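Local coordinates for protein putative isohexenylglutaconyl-CoA hydratase (Pseudomonas aeruginosa, PDB 4ZU2) that probably catalyses the hydration of isohexenylglutaconyl-CoA, a crotonase-family step in the breakdown of acyclic terpenes such as citronellate, at residues 9-14 and 40-45; 220-223 and 229-232. All blocks are in the same frame, centred on the assembly; numbering follows the deposited sequence.

Interaction 1 of 2, residues 9-14 and 40-45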
# COMPACT_ATOMS: atom_id res chain seq x y z
N LEU A 9 -8.31 6.71 32.48
CA LEU A 9 -7.23 7.38 31.79
C LEU A 9 -6.61 8.37 32.73
O LEU A 9 -7.26 8.86 33.67
CB LEU A 9 -7.74 8.13 30.57
CG LEU A 9 -8.47 7.30 29.53
CD1 LEU A 9 -9.09 8.16 28.45
CD2 LEU A 9 -7.51 6.27 28.94
N LEU A 10 -5.36 8.67 32.46
CA LEU A 10 -4.71 9.82 33.04
C LEU A 10 -4.35 10.83 31.94
O LEU A 10 -3.58 10.54 30.99
CB LEU A 10 -3.48 9.37 33.82
CG LEU A 10 -3.75 8.45 35.02
CD1 LEU A 10 -2.47 7.86 35.53
CD2 LEU A 10 -4.47 9.17 36.16
N LEU A 11 -4.92 12.02 32.08
CA LEU A 11 -4.71 13.10 31.13
C LEU A 11 -3.58 14.05 31.56
O LEU A 11 -3.53 14.47 32.73
CB LEU A 11 -6.03 13.85 30.98
CG LEU A 11 -7.26 12.95 30.79
CD1 LEU A 11 -8.53 13.74 30.50
CD2 LEU A 11 -6.99 12.00 29.64
N GLU A 12 -2.66 14.37 30.64
CA GLU A 12 -1.54 15.29 30.95
C GLU A 12 -1.35 16.40 29.91
O GLU A 12 -0.52 16.30 29.01
CB GLU A 12 -0.23 14.52 31.10
CG GLU A 12 -0.29 13.20 31.91
CD GLU A 12 1.09 12.50 31.96
OE1 GLU A 12 2.03 13.09 32.51
OE2 GLU A 12 1.25 11.38 31.42
N PRO A 13 -2.10 17.49 30.02
CA PRO A 13 -1.95 18.56 29.02
C PRO A 13 -0.79 19.56 29.22
O PRO A 13 -0.90 20.51 29.99
CB PRO A 13 -3.31 19.28 29.08
CG PRO A 13 -3.90 18.92 30.40
CD PRO A 13 -3.23 17.72 30.94
N ILE A 14 0.29 19.38 28.48
CA ILE A 14 1.42 20.30 28.49
C ILE A 14 1.38 21.24 27.27
O ILE A 14 1.93 20.93 26.22
CB ILE A 14 2.76 19.54 28.46
CG1 ILE A 14 2.78 18.48 27.33
CG2 ILE A 14 2.99 18.85 29.78
CD1 ILE A 14 4.13 18.36 26.54
N ARG A 40 -13.38 8.42 23.75
CA ARG A 40 -14.22 9.05 22.76
C ARG A 40 -14.61 10.42 23.23
O ARG A 40 -14.70 11.37 22.43
CB ARG A 40 -15.48 8.19 22.49
CG ARG A 40 -15.18 6.94 21.72
CD ARG A 40 -16.43 6.17 21.38
NE ARG A 40 -17.19 6.85 20.34
CZ ARG A 40 -18.47 6.60 20.08
NH1 ARG A 40 -19.10 5.72 20.78
NH2 ARG A 40 -19.13 7.26 19.14
N ALA A 41 -14.83 10.52 24.54
CA ALA A 41 -15.22 11.80 25.15
C ALA A 41 -14.10 12.80 25.10
O ALA A 41 -14.34 13.97 24.85
CB ALA A 41 -15.65 11.58 26.63
N VAL A 42 -12.88 12.34 25.38
CA VAL A 42 -11.69 13.17 25.30
C VAL A 42 -11.42 13.63 23.85
O VAL A 42 -11.10 14.79 23.62
CB VAL A 42 -10.44 12.43 25.86
CG1 VAL A 42 -9.17 13.16 25.49
CG2 VAL A 42 -10.52 12.29 27.37
N LEU A 43 -11.57 12.73 22.88
CA LEU A 43 -11.30 13.09 21.50
C LEU A 43 -12.29 14.15 21.02
O LEU A 43 -11.92 15.03 20.25
CB LEU A 43 -11.30 11.84 20.59
CG LEU A 43 -10.11 10.88 20.79
CD1 LEU A 43 -10.29 9.55 20.05
CD2 LEU A 43 -8.82 11.49 20.37
N ALA A 44 -13.54 14.07 21.47
CA ALA A 44 -14.55 15.05 21.06
C ALA A 44 -14.32 16.38 21.75
O ALA A 44 -14.59 17.45 21.18
CB ALA A 44 -15.94 14.53 21.37
N ALA A 45 -13.82 16.31 22.99
CA ALA A 45 -13.46 17.50 23.76
C ALA A 45 -12.50 18.43 23.02
O ALA A 45 -12.67 19.66 23.03
CB ALA A 45 -12.82 17.10 25.09
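Strand 9-14 passes beside helical residues 40-45 with Leu11 and Val42 nearest in the backbone, their CA atoms 9.1 Å apart, a gap bridged by side chains alone. Leu11 and Val42 reach toward each other tip to tip: CD1 of Leu11 meets CG2 of Val42 at 4.0 Å, an ordinary methyl-to-methyl van der Waals distance. CD2 of Leu11 lies at 4.2 Å from CG2 of Val42, a second, slightly longer approach to the same methyl. Leu9, two residues earlier and on the same face of the strand, brings its CD1 to 4.5 Å from CG2 of Val42, a looser approach from beside the Leu11 contact. In Val42 the CG1 branch lies anti to the backbone N (chi1 167°), which leaves CG2 beside that N and turned to the strand, where both leucines find it. This is helix-on-sheet packing at the border of a crotonase fold: strand 9-14 is an outermost strand of the six-stranded mixed sheet within this chain, bound antiparallel to strand 17-22 through backbone hydrogen bonds of Leu10 with Thr21 and of Glu12 with Arg19, and helix 33-47 lies over one of its faces. The alternation of the strand sends Leu9 and Leu11 to the helix and Leu10 and Glu12 to the opposite side. Leu9 and Val42 are buried, whereas Leu11 remains exposed. Leu9 also touches Glu38 and Leu39 of the same helix, while Arg40 forms a salt bridge with Glu97 of helix 81-99.

Interaction 2 of 2, residues 220-223 and 229-232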
# COMPACT_ATOMS: atom_id res chain seq x y z
N LEU A 220 -6.81 11.36 4.16
CA LEU A 220 -7.74 10.30 4.52
C LEU A 220 -8.75 10.10 3.41
O LEU A 220 -9.17 8.99 3.14
CB LEU A 220 -8.45 10.68 5.81
CG LEU A 220 -7.51 10.60 7.03
CD1 LEU A 220 -8.11 11.27 8.25
CD2 LEU A 220 -7.14 9.18 7.36
N ALA A 221 -9.17 11.19 2.81
CA ALA A 221 -10.11 11.17 1.71
C ALA A 221 -9.48 10.60 0.48
O ALA A 221 -10.20 10.04 -0.32
CB ALA A 221 -10.63 12.58 1.43
N SER A 222 -8.15 10.69 0.32
CA SER A 222 -7.44 10.14 -0.86
C SER A 222 -7.58 8.66 -1.05
O SER A 222 -7.35 8.14 -2.12
CB SER A 222 -5.92 10.41 -0.80
OG SER A 222 -5.63 11.77 -0.81
N GLU A 223 -7.89 7.94 0.00
CA GLU A 223 -7.90 6.49 -0.08
C GLU A 223 -9.02 6.02 -1.01
O GLU A 223 -8.81 5.17 -1.89
CB GLU A 223 -8.03 5.89 1.34
CG GLU A 223 -6.79 6.15 2.19
CD GLU A 223 -5.80 4.99 2.16
OE1 GLU A 223 -5.77 4.21 3.13
OE2 GLU A 223 -5.05 4.84 1.16
N ALA A 229 -12.39 15.08 -8.59
CA ALA A 229 -13.18 15.85 -7.64
C ALA A 229 -12.41 16.06 -6.36
O ALA A 229 -12.53 17.10 -5.69
CB ALA A 229 -14.51 15.10 -7.36
N LEU A 230 -11.63 15.08 -5.96
CA LEU A 230 -10.79 15.33 -4.81
C LEU A 230 -9.80 16.51 -5.07
O LEU A 230 -9.66 17.45 -4.27
CB LEU A 230 -10.10 14.02 -4.42
CG LEU A 230 -9.15 14.10 -3.22
CD1 LEU A 230 -9.89 14.57 -1.98
CD2 LEU A 230 -8.55 12.74 -2.99
N LEU A 231 -9.13 16.51 -6.22
CA LEU A 231 -8.23 17.63 -6.55
C LEU A 231 -8.91 18.98 -6.60
O LEU A 231 -8.34 20.00 -6.14
CB LEU A 231 -7.54 17.37 -7.87
CG LEU A 231 -6.50 16.27 -7.72
CD1 LEU A 231 -6.00 15.88 -9.04
CD2 LEU A 231 -5.35 16.68 -6.79
N ASP A 232 -10.12 18.98 -7.13
CA ASP A 232 -10.96 20.17 -7.22
C ASP A 232 -11.10 20.76 -5.86
O ASP A 232 -10.83 21.95 -5.65
CB ASP A 232 -12.36 19.85 -7.77
CG ASP A 232 -12.34 19.50 -9.23
OD1 ASP A 232 -11.28 19.68 -9.86
OD2 ASP A 232 -13.37 19.04 -9.79
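The turn between two C-terminal helices, 209-221 and 227-242, is packed at its base by Leu230, whose side chain meets Ala221 and Ser222. In crotonase-family enzymes the C-terminal helices commonly take part in trimer formation, and a second subunit does close on this hairpin here. The backbones come nearest at Ser222 and Leu230, with CA atoms 7.3 Å apart. CG of Leu230 stands anti to its backbone N (chi1 179°), extending the fork across to Ala221 and Ser222, where its two methyls divide the work. CD1 sits opposite the methyl of Ala221, with CB to CD1 at 4.0 Å. CD2 presses against the backbone of Ser222, reaching its CA at 3.5 Å, the closest approach in the contact. The same CD2 lies 3.8 Å from OG of Ser222, a touch of methyl on hydroxyl rather than a polar bond. That hydroxyl has its own partner: OG, beside the backbone N (chi1 -63°), is hydrogen-bonded to the carbonyl oxygen of Leu218, four residues earlier. Pro151 of the second subunit packs on both Ser222 and Leu230, and Asp232 forms a salt bridge through OD1 with Arg89 NE of that subunit. Between 220-223 and 229-232 the chemistry is wholly van der Waals, one leucine against a methyl, an alpha carbon and the flank of a serine, which implies that these two segments are held by close contact and by the short covalent connection rather than by directional bonds between them.

Overall arrangement
Interaction 1 and interaction 2 lie in series along the chain, their centres 30 Å apart and their nearest atoms about 12 Å apart, without touching. The first, centred 13 Å from the middle of the chain, belongs to the edge of the crotonase fold's main sheet, where a helix rests on an outermost strand. The second lies 21 Å from that middle, on the surface of the C-terminal helices, and faces a second subunit; residues 9-14 and 40-45 touch no other chain of the three-chain assembly. Both rest on van der Waals contact: methyl on methyl in the first, leucine methyls on an alanine methyl and on a serine's alpha carbon and hydroxyl in the second.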